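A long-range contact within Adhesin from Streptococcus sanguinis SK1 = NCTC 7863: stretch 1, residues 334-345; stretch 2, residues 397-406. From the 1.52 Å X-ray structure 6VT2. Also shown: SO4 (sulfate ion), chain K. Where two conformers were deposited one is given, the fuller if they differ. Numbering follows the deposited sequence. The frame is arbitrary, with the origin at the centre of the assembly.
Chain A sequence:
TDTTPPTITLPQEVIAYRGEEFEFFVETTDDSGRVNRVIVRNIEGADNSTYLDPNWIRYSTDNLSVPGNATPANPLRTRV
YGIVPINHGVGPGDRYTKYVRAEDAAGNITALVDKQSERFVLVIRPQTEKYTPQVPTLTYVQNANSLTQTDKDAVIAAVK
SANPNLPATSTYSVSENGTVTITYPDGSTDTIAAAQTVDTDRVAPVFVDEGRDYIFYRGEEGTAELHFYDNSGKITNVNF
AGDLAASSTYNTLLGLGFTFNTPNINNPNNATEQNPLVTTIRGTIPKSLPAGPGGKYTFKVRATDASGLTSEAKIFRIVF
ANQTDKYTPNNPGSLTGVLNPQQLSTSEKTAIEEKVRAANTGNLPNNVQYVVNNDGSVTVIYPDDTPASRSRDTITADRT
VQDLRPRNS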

ATOM      1  N   SER A 334      26.479 -21.754 -44.406  1.00 12.09           N
ATOM      2  CA  SER A 334      26.879 -21.977 -45.783  1.00 11.01           C
ATOM      3  C   SER A 334      26.187 -23.233 -46.271  1.00 10.74           C
ATOM      4  O   SER A 334      25.724 -24.076 -45.490  1.00 12.06           O
ATOM      5  N   LEU A 335      26.046 -23.295 -47.586  1.00  9.70           N
ATOM      6  CA  LEU A 335      25.591 -24.508 -48.227  1.00 11.75           C
ATOM      7  C   LEU A 335      26.715 -25.516 -48.233  1.00 12.24           C
ATOM      8  O   LEU A 335      27.874 -25.192 -48.027  1.00 12.25           O
ATOM      9  N   THR A 336      26.335 -26.775 -48.394  1.00 11.45           N
ATOM     10  CA  THR A 336      27.259 -27.896 -48.476  1.00 11.03           C
ATOM     11  C   THR A 336      27.244 -28.449 -49.888  1.00 10.45           C
ATOM     12  O   THR A 336      26.175 -28.694 -50.451  1.00  9.66           O
ATOM     13  N   GLY A 337      28.424 -28.556 -50.484  1.00 11.97           N
ATOM     14  CA  GLY A 337      28.520 -29.047 -51.847  1.00 11.44           C
ATOM     15  C   GLY A 337      28.107 -30.488 -51.893  1.00 11.66           C
ATOM     16  O   GLY A 337      28.580 -31.308 -51.100  1.00 13.14           O
ATOM     17  N   VAL A 338      27.295 -30.824 -52.871  1.00 10.25           N
ATOM     18  CA  VAL A 338      26.862 -32.198 -53.074  1.00 10.32           C
ATOM     19  C   VAL A 338      27.119 -32.583 -54.516  1.00 12.80           C
ATOM     20  O   VAL A 338      26.838 -31.808 -55.435  1.00 11.63           O
ATOM     21  N   LEU A 339      27.618 -33.806 -54.711  1.00 11.98           N
ATOM     22  CA  LEU A 339      27.854 -34.274 -56.061  1.00 13.40           C
ATOM     23  C   LEU A 339      26.587 -34.695 -56.785  1.00 15.12           C
ATOM     24  O   LEU A 339      26.522 -34.640 -58.008  1.00 16.69           O
ATOM     25  N   ASN A 340      25.567 -35.148 -56.050  1.00 15.01           N
ATOM     26  CA  ASN A 340      24.339 -35.662 -56.641  1.00 16.59           C
ATOM     27  C   ASN A 340      23.209 -35.133 -55.789  1.00 15.95           C
ATOM     28  O   ASN A 340      22.939 -35.688 -54.717  1.00 16.75           O
ATOM     29  N   PRO A 341      22.547 -34.055 -56.203  1.00 14.25           N
ATOM     30  CA  PRO A 341      21.500 -33.455 -55.337  1.00 13.40           C
ATOM     31  C   PRO A 341      20.335 -34.375 -55.056  1.00 16.74           C
ATOM     32  O   PRO A 341      19.593 -34.126 -54.117  1.00 18.42           O
ATOM     33  N   GLN A 342      20.131 -35.415 -55.837  1.00 17.80           N
ATOM     34  CA  GLN A 342      19.024 -36.328 -55.561  1.00 20.91           C
ATOM     35  C   GLN A 342      19.403 -37.422 -54.577  1.00 18.63           C
ATOM     36  O   GLN A 342      18.531 -38.126 -54.077  1.00 20.67           O
ATOM     37  N   GLN A 343      20.681 -37.577 -54.272  1.00 14.17           N
ATOM     38  CA  GLN A 343      21.095 -38.605 -53.336  1.00 13.46           C
ATOM     39  C   GLN A 343      22.395 -38.143 -52.708  1.00 13.75           C
ATOM     40  O   GLN A 343      23.488 -38.324 -53.273  1.00 16.13           O
ATOM     41  N   LEU A 344      22.302 -37.609 -51.510  1.00 11.73           N
ATOM     42  CA  LEU A 344      23.495 -37.188 -50.808  1.00 15.28           C
ATOM     43  C   LEU A 344      24.209 -38.419 -50.286  1.00 12.63           C
ATOM     44  O   LEU A 344      23.600 -39.356 -49.985  1.00 14.92           O
ATOM     45  N   SER A 345      25.489 -38.289 -50.144  1.00 12.95           N
ATOM     46  CA  SER A 345      26.312 -39.276 -49.493  1.00 13.99           C
ATOM     47  C   SER A 345      26.206 -39.100 -47.988  1.00 14.03           C
ATOM     48  O   SER A 345      25.841 -38.038 -47.474  1.00 14.82           O
ATOM     49  N   ALA A 397      16.124 -28.101 -48.837  1.00 13.59           N
ATOM     50  CA  ALA A 397      17.399 -28.433 -49.485  1.00 15.84           C
ATOM     51  C   ALA A 397      17.983 -27.199 -50.179  1.00 14.49           C
ATOM     52  O   ALA A 397      19.139 -27.065 -50.140  1.00 11.99           O
ATOM     53  N   ASP A 398      17.192 -26.200 -50.552  1.00 12.99           N
ATOM     54  CA  ASP A 398      17.764 -24.959 -51.083  1.00 17.23           C
ATOM     55  C   ASP A 398      18.485 -24.167 -49.988  1.00 15.79           C
ATOM     56  O   ASP A 398      19.227 -23.324 -50.308  1.00 18.50           O
ATOM     57  N   ARG A 399      18.262 -24.465 -48.716  1.00 13.56           N
ATOM     58  CA  ARG A 399      18.994 -23.827 -47.672  1.00 13.49           C
ATOM     59  C   ARG A 399      20.160 -24.642 -47.190  1.00 13.21           C
ATOM     60  O   ARG A 399      20.917 -24.160 -46.348  1.00 10.75           O
ATOM     61  N   THR A 400      20.380 -25.843 -47.740  1.00  9.40           N
ATOM     62  CA  THR A 400      21.441 -26.670 -47.191  1.00 10.52           C
ATOM     63  C   THR A 400      22.418 -27.206 -48.214  1.00 10.28           C
ATOM     64  O   THR A 400      23.585 -27.389 -47.882  1.00 10.74           O
ATOM     65  N   VAL A 401      21.953 -27.432 -49.435  0.50 12.20           N
ATOM     66  CA  VAL A 401      22.665 -28.164 -50.475  0.50 10.49           C
ATOM     67  C   VAL A 401      23.105 -27.211 -51.568  0.50 10.53           C
ATOM     68  O   VAL A 401      22.339 -26.321 -51.957  0.50 10.77           O
ATOM     69  N   GLN A 402      24.314 -27.439 -52.108  1.00 10.66           N
ATOM     70  CA  GLN A 402      24.770 -26.756 -53.327  1.00  9.58           C
ATOM     71  C   GLN A 402      25.293 -27.814 -54.305  1.00  9.59           C
ATOM     72  O   GLN A 402      26.286 -28.482 -54.030  1.00 10.03           O
ATOM     73  N   ASP A 403      24.609 -27.987 -55.413  1.00  9.56           N
ATOM     74  CA  ASP A 403      25.064 -28.844 -56.510  1.00  9.56           C
ATOM     75  C   ASP A 403      26.470 -28.457 -56.931  1.00  9.64           C
ATOM     76  O   ASP A 403      26.757 -27.281 -57.163  1.00  9.68           O
ATOM     77  N   LEU A 404      27.346 -29.441 -57.093  1.00  9.66           N
ATOM     78  CA  LEU A 404      28.719 -29.230 -57.548  1.00  9.86           C
ATOM     79  C   LEU A 404      28.916 -29.774 -58.968  1.00 11.36           C
ATOM     80  O   LEU A 404      30.026 -29.817 -59.379  1.00 10.50           O
ATOM     81  N   ARG A 405      27.873 -30.237 -59.623  1.00  9.68           N
ATOM     82  CA  ARG A 405      28.045 -30.819 -60.959  1.00 10.70           C
ATOM     83  C   ARG A 405      28.585 -29.696 -61.852  1.00  9.73           C
ATOM     84  O   ARG A 405      28.008 -28.680 -61.848  1.00 10.07           O
ATOM     85  N   PRO A 406      29.584 -29.889 -62.728  1.00 10.29           N
ATOM     86  CA  PRO A 406      29.986 -28.832 -63.573  1.00 10.17           C
ATOM     87  C   PRO A 406      28.953 -28.531 -64.655  1.00 11.41           C
ATOM     88  O   PRO A 406      28.078 -29.235 -64.944  1.00 12.67           O
TER

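Two short parallel strands, 336-338 and 401-403, pair edge to edge, and side chains close over both faces of the pairing. Four backbone hydrogen bonds set the register, from Thr 336 N to Thr 400 O (2.9 Å) through Leu 404 N to Val 338 O (2.9 Å).

On one face lie Thr 336, Val 338, Val 401 and Asp 403. Val 338 (m) meets Val 401 (t) tightly, CG2 to CG1 at 3.2 Å. Leu 344 backs this pair, its CD2 4.1 Å from Val 401 CG2. Pro 341 also points toward the other stretch and sets its CG 3.4 Å from Asp 403 CG. Its CD lies over one face of the Arg 405 guanidinium. Asp 403 (t) holds that group in place: Arg 405 NH1 forms a salt bridge with Asp 403 OD2 at 2.7 Å.

Gln 402 (t) is on the other face. Leu 335 (m, t) points toward stretch 2, with CD1 3.5 Å from Gln 402 OE1 and CD2 3.4 Å from Arg 399 O. Leu 404 (m, t) places CD1 3.6 Å from Gly 337 C; a CB on Gly 337 would clash with this methyl.

Water 1 links Thr 336 OG1 (2.8 Å) to Thr 400 O (2.7 Å). Gln 402 NE2 donates to sulfate O3 at 3.0 Å.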

ATOM      1  CB  SER A 334      28.395 -22.101 -45.958  1.00 17.73           C
ATOM      2  OG  SER A 334      28.858 -23.181 -45.224  1.00 17.38           O
ATOM      3  CB  LEU A 335      25.135 -24.229 -49.643  1.00  9.64           C
ATOM      4  CG  LEU A 335      24.122 -23.120 -49.793  1.00  9.60           C
ATOM      5  CD1 LEU A 335      23.824 -22.940 -51.264  1.00 13.15           C
ATOM      6  CD2 LEU A 335      22.845 -23.417 -49.038  1.00  9.54           C
ATOM      7  CB  THR A 336      26.851 -28.975 -47.499  1.00 12.39           C
ATOM      8  OG1 THR A 336      26.971 -28.409 -46.183  1.00 15.31           O
ATOM      9  CG2 THR A 336      27.679 -30.192 -47.557  1.00 11.87           C
ATOM     10  CB  VAL A 338      25.396 -32.449 -52.705  1.00 15.22           C
ATOM     11  CG1 VAL A 338      25.194 -32.098 -51.182  1.00 16.23           C
ATOM     12  CG2 VAL A 338      24.445 -31.772 -53.576  1.00 19.34           C
ATOM     13  CB  LEU A 339      28.833 -35.437 -56.000  1.00 15.53           C
ATOM     14  CG  LEU A 339      30.211 -35.118 -55.456  1.00 16.27           C
ATOM     15  CD1 LEU A 339      31.006 -36.417 -55.273  1.00 23.57           C
ATOM     16  CD2 LEU A 339      30.922 -34.156 -56.403  1.00 18.69           C
ATOM     17  CB  ASN A 340      24.253 -37.184 -56.675  1.00 16.52           C
ATOM     18  CG  ASN A 340      22.957 -37.655 -57.257  1.00 19.03           C
ATOM     19  OD1 ASN A 340      22.033 -36.871 -57.474  1.00 18.17           O
ATOM     20  ND2 ASN A 340      22.896 -38.956 -57.587  1.00 31.14           N
ATOM     21  CB  PRO A 341      21.054 -32.224 -56.124  1.00 18.94           C
ATOM     22  CG  PRO A 341      22.269 -31.921 -57.046  1.00 18.48           C
ATOM     23  CD  PRO A 341      22.837 -33.248 -57.409  1.00 16.12           C
ATOM     24  CB  GLN A 342      18.510 -36.969 -56.859  1.00 25.00           C
ATOM     25  CG  GLN A 342      17.619 -36.022 -57.691  1.00 45.70           C
ATOM     26  CD  GLN A 342      16.788 -36.782 -58.728  1.00 67.73           C
ATOM     27  OE1 GLN A 342      16.996 -37.985 -58.957  1.00 68.02           O
ATOM     28  NE2 GLN A 342      15.841 -36.088 -59.352  1.00 69.18           N
ATOM     29  CB  GLN A 343      21.264 -39.959 -54.004  1.00 17.39           C
ATOM     30  CG  GLN A 343      21.713 -41.044 -53.062  1.00 17.90           C
ATOM     31  CD  GLN A 343      20.671 -41.283 -51.965  1.00 19.80           C
ATOM     32  OE1 GLN A 343      19.607 -41.824 -52.244  1.00 26.28           O
ATOM     33  NE2 GLN A 343      20.967 -40.852 -50.738  1.00 22.47           N
ATOM     34  CB  LEU A 344      23.085 -36.323 -49.623  1.00 10.93           C
ATOM     35  CG  LEU A 344      23.083 -34.830 -49.926  1.00 13.46           C
ATOM     36  CD1 LEU A 344      22.056 -34.517 -50.982  1.00 13.24           C
ATOM     37  CD2 LEU A 344      22.830 -34.047 -48.645  1.00 14.76           C
ATOM     38  CB  SER A 345      27.753 -39.146 -49.925  1.00 20.64           C
ATOM     39  OG  SER A 345      28.264 -37.894 -49.557  1.00 16.69           O
ATOM     40  CB  ALA A 397      17.207 -29.579 -50.425  1.00 12.40           C
ATOM     41  CB  ASP A 398      16.735 -24.142 -51.846  1.00 19.86           C
ATOM     42  CG  ASP A 398      15.571 -23.708 -51.018  1.00 34.85           C
ATOM     43  OD1 ASP A 398      15.543 -24.033 -49.902  1.00 34.97           O
ATOM     44  OD2 ASP A 398      14.738 -22.971 -51.535  1.00 49.65           O
ATOM     45  CB  ARG A 399      18.075 -23.599 -46.463  1.00 14.14           C
ATOM     46  CG  ARG A 399      16.799 -22.839 -46.829  1.00 22.10           C
ATOM     47  CD  ARG A 399      16.844 -21.453 -46.349  1.00 33.74           C
ATOM     48  NE  ARG A 399      15.581 -20.763 -46.585  1.00 35.56           N
ATOM     49  CZ  ARG A 399      15.484 -19.545 -47.115  1.00 51.70           C
ATOM     50  NH1 ARG A 399      16.583 -18.876 -47.467  1.00 44.20           N
ATOM     51  NH2 ARG A 399      14.289 -18.997 -47.290  1.00 50.48           N
ATOM     52  CB  THR A 400      20.872 -27.898 -46.483  1.00 10.63           C
ATOM     53  OG1 THR A 400      20.104 -28.634 -47.434  1.00 13.31           O
ATOM     54  CG2 THR A 400      19.967 -27.496 -45.297  1.00 11.31           C
ATOM     55  CB  VAL A 401      21.734 -29.240 -51.065  0.50 13.21           C
ATOM     56  CG1 VAL A 401      22.229 -29.759 -52.373  0.50 10.04           C
ATOM     57  CG2 VAL A 401      21.567 -30.401 -50.083  0.50 15.01           C
ATOM     58  CB  GLN A 402      25.856 -25.756 -53.005  1.00  9.65           C
ATOM     59  CG  GLN A 402      26.420 -25.109 -54.236  1.00  9.69           C
ATOM     60  CD  GLN A 402      25.383 -24.419 -55.030  1.00 10.80           C
ATOM     61  OE1 GLN A 402      24.742 -23.474 -54.596  1.00 10.77           O
ATOM     62  NE2 GLN A 402      25.160 -24.941 -56.223  1.00 11.77           N
ATOM     63  CB  ASP A 403      24.056 -28.619 -57.648  1.00  9.53           C
ATOM     64  CG  ASP A 403      24.075 -29.635 -58.765  1.00 11.72           C
ATOM     65  OD1 ASP A 403      25.021 -30.398 -58.890  1.00 11.32           O
ATOM     66  OD2 ASP A 403      23.039 -29.611 -59.525  1.00 15.30           O
ATOM     67  CB  LEU A 404      29.606 -30.052 -56.637  1.00  9.87           C
ATOM     68  CG  LEU A 404      29.720 -29.537 -55.220  1.00  9.79           C
ATOM     69  CD1 LEU A 404      30.615 -30.477 -54.459  1.00 11.33           C
ATOM     70  CD2 LEU A 404      30.257 -28.124 -55.215  1.00 12.50           C
ATOM     71  CB  ARG A 405      26.738 -31.443 -61.445  1.00 10.14           C
ATOM     72  CG  ARG A 405      26.468 -32.767 -60.753  1.00 12.70           C
ATOM     73  CD  ARG A 405      25.176 -33.391 -61.218  1.00 18.15           C
ATOM     74  NE  ARG A 405      24.163 -32.418 -61.004  1.00 16.20           N
ATOM     75  CZ  ARG A 405      22.966 -32.420 -61.561  1.00 32.65           C
ATOM     76  NH1 ARG A 405      22.112 -31.449 -61.348  1.00 23.07           N
ATOM     77  NH2 ARG A 405      22.589 -33.431 -62.306  1.00 26.25           N
ATOM     78  CB  PRO A 406      31.265 -29.306 -64.275  1.00 13.95           C
ATOM     79  CG  PRO A 406      31.716 -30.417 -63.420  1.00 14.66           C
ATOM     80  CD  PRO A 406      30.457 -31.045 -62.892  1.00 14.30           C
TER
HETATM   81  S   SO4 K 705      22.190 -23.770 -58.285  0.50 16.29           S
HETATM   82  O1  SO4 K 705      22.241 -25.186 -58.064  0.50 26.26           O
HETATM   83  O2  SO4 K 705      20.868 -23.238 -58.129  0.50 26.32           O
HETATM   84  O3  SO4 K 705      23.141 -23.103 -57.399  0.50 21.59           O
HETATM   85  O4  SO4 K 705      22.709 -23.419 -59.605  0.50 21.60           O
HETATM   86  O   HOH W   1      24.819 -26.776 -45.515  1.00 12.26           O